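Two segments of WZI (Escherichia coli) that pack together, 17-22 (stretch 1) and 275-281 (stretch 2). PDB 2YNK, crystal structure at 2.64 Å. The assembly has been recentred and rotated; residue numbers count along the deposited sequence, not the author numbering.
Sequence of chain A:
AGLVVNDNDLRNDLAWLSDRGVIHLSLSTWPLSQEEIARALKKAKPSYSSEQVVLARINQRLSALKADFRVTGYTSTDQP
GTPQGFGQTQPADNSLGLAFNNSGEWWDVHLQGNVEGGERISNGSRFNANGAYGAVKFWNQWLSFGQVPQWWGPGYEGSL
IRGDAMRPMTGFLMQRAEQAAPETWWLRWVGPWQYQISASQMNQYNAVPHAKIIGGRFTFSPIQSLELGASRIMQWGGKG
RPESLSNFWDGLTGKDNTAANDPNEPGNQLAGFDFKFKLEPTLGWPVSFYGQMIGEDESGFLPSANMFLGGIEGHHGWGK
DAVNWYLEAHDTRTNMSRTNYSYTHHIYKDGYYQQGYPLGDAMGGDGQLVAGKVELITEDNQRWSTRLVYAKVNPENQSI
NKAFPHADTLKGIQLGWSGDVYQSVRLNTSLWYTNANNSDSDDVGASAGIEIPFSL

Stretch 1, residues 17-22: LSDRGV
Stretch 2 (275-281) FKFKLEP

What path does each backbone take? Residues 17-19 close a helix that begins earlier in the chain, with phi/psi of -62/-38, -72/-44 and -75/-20. Arg20 relaxes to -89/2, and Gly21, at 75/5, is the first residue to leave helical values. Its positive phi belongs to a Schellman motif, in which Gly21 N bonds to Ser18 O at 3.1 Å and Val22 N reaches Leu17 O in a weak bond of 3.0 Å; Val22 itself lies at -70/-29. Residues 275-278 form a strand, with phi/psi of -147/158, -139/131, -119/111 and -83/138. The chain then turns through Leu279 (-97/-19) to helical values at Glu280 (-56/-45) and Pro281 (-64/-9).

How are the two stretches set against each other? The register pairs Asp19 with Lys278, CA to CA 6.2 Å, and Arg20 with Glu280, CA to CA 6.1 Å, so the helix end faces the place where the strand gives way to the turn. No direct backbone-to-backbone hydrogen bond links them. Instead, one water donates to Asp19 O at 2.7 Å and accepts from Glu280 N at 3.3 Å, bridging two backbone groups. The contact is small, burying 265 Å² in all.

What holds the charged side chains together? Lys276 points its CA-to-CB bond toward the helix and is extended, all four chi angles t, which carries its amine to the carboxylate of Asp19. Lys276 NZ donates to Asp19 OD1 at 2.8 Å in a salt bridge, and more weakly to Asp19 OD2 at 3.1 Å. Asp19 starts out sideways, but chi1 of -73° (m) and chi2 of 19° bring its end nearer the strand. Lys278, whose CA-to-CB bond also points toward stretch 1, follows m, t, -138° and p; its aliphatic chain lies alongside, with Lys278 CE 4.1 Å from Ser18 OG and Lys278 CG 4.2 Å from Asp19 OD1. The chi1 of Ser18 is t.

Why does the helix end fit so closely against Glu280? Glu280 (chi1 t, chi2 m, chi3 -24°) directs its CA-to-CB bond toward the turn and packs its methylenes on backbone carbonyls: Glu280 CB lies 3.3 Å from Asp19 O, and Glu280 CG 3.7 Å from Arg20 O. Its carboxylate reaches Gly21, with Glu280 OE1 3.9 Å from Gly21 CA. An ideal CB on Gly21 would sit 2.6 Å from Glu280 OE1, a clash, and positive phi separately favours glycine. The CA-to-CB bond of Arg20 points away from stretch 2; its side chain (m, t, p, 79°) hydrogen-bonds elsewhere in the structure.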

ATOM      1  N   LEU A  17     -15.078   3.534  -8.504  1.00 59.33           N
ATOM      2  CA  LEU A  17     -15.327   3.996  -9.862  1.00 61.15           C
ATOM      3  C   LEU A  17     -14.838   2.991 -10.912  1.00 62.91           C
ATOM      4  O   LEU A  17     -15.495   2.783 -11.940  1.00 62.48           O
ATOM      5  CB  LEU A  17     -14.664   5.364 -10.074  1.00 59.71           C
ATOM      6  CG  LEU A  17     -15.315   6.515  -9.299  1.00 58.44           C
ATOM      7  CD1 LEU A  17     -14.318   7.631  -9.047  1.00 56.37           C
ATOM      8  CD2 LEU A  17     -16.540   7.039 -10.042  1.00 60.06           C
ATOM      9  N   SER A  18     -13.695   2.364 -10.644  1.00 62.33           N
ATOM     10  CA  SER A  18     -13.062   1.463 -11.610  1.00 62.23           C
ATOM     11  C   SER A  18     -13.834   0.162 -11.757  1.00 61.43           C
ATOM     12  O   SER A  18     -14.050  -0.312 -12.866  1.00 63.98           O
ATOM     13  CB  SER A  18     -11.607   1.178 -11.210  1.00 63.54           C
ATOM     14  OG  SER A  18     -11.096   0.020 -11.854  1.00 66.17           O
ATOM     15  N   ASP A  19     -14.254  -0.407 -10.636  1.00 60.65           N
ATOM     16  CA  ASP A  19     -14.926  -1.703 -10.647  1.00 62.66           C
ATOM     17  C   ASP A  19     -16.360  -1.607 -11.149  1.00 61.36           C
ATOM     18  O   ASP A  19     -16.940  -2.601 -11.554  1.00 61.31           O
ATOM     19  CB  ASP A  19     -14.899  -2.327  -9.249  1.00 64.98           C
ATOM     20  CG  ASP A  19     -13.523  -2.843  -8.864  1.00 67.05           C
ATOM     21  OD1 ASP A  19     -12.515  -2.428  -9.480  1.00 70.92           O
ATOM     22  OD2 ASP A  19     -13.450  -3.677  -7.940  1.00 69.75           O
ATOM     23  N   ARG A  20     -16.924  -0.407 -11.110  1.00 60.95           N
ATOM     24  CA  ARG A  20     -18.234  -0.140 -11.680  1.00 60.65           C
ATOM     25  C   ARG A  20     -18.137   0.273 -13.140  1.00 60.96           C
ATOM     26  O   ARG A  20     -19.144   0.602 -13.740  1.00 64.85           O
ATOM     27  CB  ARG A  20     -18.934   0.978 -10.908  1.00 61.02           C
ATOM     28  CG  ARG A  20     -19.310   0.613  -9.482  1.00 60.48           C
ATOM     29  CD  ARG A  20     -20.010   1.769  -8.790  1.00 60.36           C
ATOM     30  NE  ARG A  20     -21.303   2.063  -9.406  1.00 61.07           N
ATOM     31  CZ  ARG A  20     -22.423   1.376  -9.197  1.00 60.97           C
ATOM     32  NH1 ARG A  20     -22.437   0.334  -8.377  1.00 60.04           N
ATOM     33  NH2 ARG A  20     -23.544   1.735  -9.821  1.00 61.97           N
ATOM     34  N   GLY A  21     -16.931   0.290 -13.705  1.00 59.56           N
ATOM     35  CA  GLY A  21     -16.746   0.634 -15.111  1.00 58.06           C
ATOM     36  C   GLY A  21     -16.862   2.110 -15.472  1.00 56.50           C
ATOM     37  O   GLY A  21     -16.793   2.458 -16.646  1.00 59.54           O
ATOM     38  N   VAL A  22     -17.026   2.982 -14.486  1.00 53.00           N
ATOM     39  CA  VAL A  22     -17.103   4.418 -14.737  1.00 52.16           C
ATOM     40  C   VAL A  22     -15.766   5.011 -15.172  1.00 53.58           C
ATOM     41  O   VAL A  22     -15.743   6.030 -15.851  1.00 53.77           O
ATOM     42  CB  VAL A  22     -17.557   5.174 -13.487  1.00 50.42           C
ATOM     43  CG1 VAL A  22     -17.608   6.671 -13.759  1.00 50.13           C
ATOM     44  CG2 VAL A  22     -18.900   4.643 -13.009  1.00 50.36           C
ATOM     45  N   PHE A 275      -3.121 -10.723  -9.925  1.00 53.99           N
ATOM     46  CA  PHE A 275      -4.172 -10.448 -10.906  1.00 56.26           C
ATOM     47  C   PHE A 275      -5.372  -9.793 -10.228  1.00 54.87           C
ATOM     48  O   PHE A 275      -5.560  -9.919  -9.014  1.00 54.70           O
ATOM     49  CB  PHE A 275      -4.622 -11.739 -11.611  1.00 59.43           C
ATOM     50  CG  PHE A 275      -5.601 -12.549 -10.810  1.00 59.70           C
ATOM     51  CD1 PHE A 275      -6.969 -12.302 -10.904  1.00 59.78           C
ATOM     52  CD2 PHE A 275      -5.156 -13.532  -9.933  1.00 59.14           C
ATOM     53  CE1 PHE A 275      -7.869 -13.030 -10.145  1.00 61.19           C
ATOM     54  CE2 PHE A 275      -6.053 -14.265  -9.174  1.00 59.96           C
ATOM     55  CZ  PHE A 275      -7.409 -14.015  -9.278  1.00 61.13           C
ATOM     56  N   LYS A 276      -6.169  -9.090 -11.026  1.00 54.07           N
ATOM     57  CA  LYS A 276      -7.488  -8.626 -10.611  1.00 54.73           C
ATOM     58  C   LYS A 276      -8.452  -8.811 -11.796  1.00 57.20           C
ATOM     59  O   LYS A 276      -8.139  -8.410 -12.923  1.00 57.41           O
ATOM     60  CB  LYS A 276      -7.446  -7.157 -10.142  1.00 53.05           C
ATOM     61  CG  LYS A 276      -8.784  -6.655  -9.602  1.00 53.44           C
ATOM     62  CD  LYS A 276      -8.787  -5.200  -9.150  1.00 53.89           C
ATOM     63  CE  LYS A 276     -10.215  -4.724  -8.859  1.00 55.61           C
ATOM     64  NZ  LYS A 276     -10.331  -3.488  -8.021  1.00 54.40           N
ATOM     65  N   PHE A 277      -9.609  -9.423 -11.535  1.00 57.53           N
ATOM     66  CA  PHE A 277     -10.595  -9.715 -12.573  1.00 59.85           C
ATOM     67  C   PHE A 277     -11.926  -9.020 -12.297  1.00 59.77           C
ATOM     68  O   PHE A 277     -12.633  -9.384 -11.367  1.00 58.32           O
ATOM     69  CB  PHE A 277     -10.816 -11.224 -12.681  1.00 62.21           C
ATOM     70  CG  PHE A 277     -11.679 -11.624 -13.846  1.00 65.17           C
ATOM     71  CD1 PHE A 277     -11.137 -11.745 -15.119  1.00 67.67           C
ATOM     72  CD2 PHE A 277     -13.030 -11.880 -13.675  1.00 65.71           C
ATOM     73  CE1 PHE A 277     -11.929 -12.113 -16.198  1.00 69.88           C
ATOM     74  CE2 PHE A 277     -13.824 -12.250 -14.748  1.00 67.44           C
ATOM     75  CZ  PHE A 277     -13.273 -12.368 -16.010  1.00 69.30           C
ATOM     76  N   LYS A 278     -12.263  -8.026 -13.116  1.00 62.62           N
ATOM     77  CA  LYS A 278     -13.512  -7.265 -12.955  1.00 63.88           C
ATOM     78  C   LYS A 278     -14.662  -8.012 -13.613  1.00 64.48           C
ATOM     79  O   LYS A 278     -14.502  -8.551 -14.704  1.00 67.31           O
ATOM     80  CB  LYS A 278     -13.384  -5.871 -13.579  1.00 66.44           C
ATOM     81  CG  LYS A 278     -12.375  -4.964 -12.886  1.00 67.64           C
ATOM     82  CD  LYS A 278     -11.935  -3.794 -13.762  1.00 69.79           C
ATOM     83  CE  LYS A 278     -10.433  -3.549 -13.650  1.00 72.37           C
ATOM     84  NZ  LYS A 278      -9.600  -4.709 -14.109  1.00 72.05           N
ATOM     85  N   LEU A 279     -15.817  -8.044 -12.949  1.00 63.19           N
ATOM     86  CA  LEU A 279     -16.999  -8.728 -13.480  1.00 64.24           C
ATOM     87  C   LEU A 279     -17.977  -7.786 -14.192  1.00 64.60           C
ATOM     88  O   LEU A 279     -18.809  -8.239 -14.971  1.00 64.93           O
ATOM     89  CB  LEU A 279     -17.733  -9.500 -12.369  1.00 63.24           C
ATOM     90  CG  LEU A 279     -17.128 -10.849 -11.955  1.00 63.58           C
ATOM     91  CD1 LEU A 279     -17.890 -11.463 -10.785  1.00 62.43           C
ATOM     92  CD2 LEU A 279     -17.101 -11.814 -13.130  1.00 63.94           C
ATOM     93  N   GLU A 280     -17.875  -6.487 -13.933  1.00 65.37           N
ATOM     94  CA  GLU A 280     -18.816  -5.526 -14.506  1.00 68.86           C
ATOM     95  C   GLU A 280     -18.883  -5.594 -16.033  1.00 70.65           C
ATOM     96  O   GLU A 280     -19.980  -5.604 -16.593  1.00 72.43           O
ATOM     97  CB  GLU A 280     -18.486  -4.102 -14.055  1.00 70.45           C
ATOM     98  CG  GLU A 280     -19.530  -3.057 -14.440  1.00 74.09           C
ATOM     99  CD  GLU A 280     -19.409  -2.552 -15.877  1.00 80.31           C
ATOM    100  OE1 GLU A 280     -18.297  -2.628 -16.456  1.00 83.02           O
ATOM    101  OE2 GLU A 280     -20.432  -2.069 -16.431  1.00 83.09           O
ATOM    102  N   PRO A 281     -17.724  -5.657 -16.714  1.00 69.96           N
ATOM    103  CA  PRO A 281     -17.785  -5.601 -18.178  1.00 72.00           C
ATOM    104  C   PRO A 281     -18.517  -6.773 -18.852  1.00 73.43           C
ATOM    105  O   PRO A 281     -18.758  -6.714 -20.054  1.00 77.12           O
ATOM    106  CB  PRO A 281     -16.306  -5.580 -18.596  1.00 72.31           C
ATOM    107  CG  PRO A 281     -15.562  -5.158 -17.383  1.00 70.49           C
ATOM    108  CD  PRO A 281     -16.335  -5.729 -16.235  1.00 69.02           C
TER
HETATM  109  O   HOH W   1     -15.989  -5.117 -11.658  1.00 49.75           O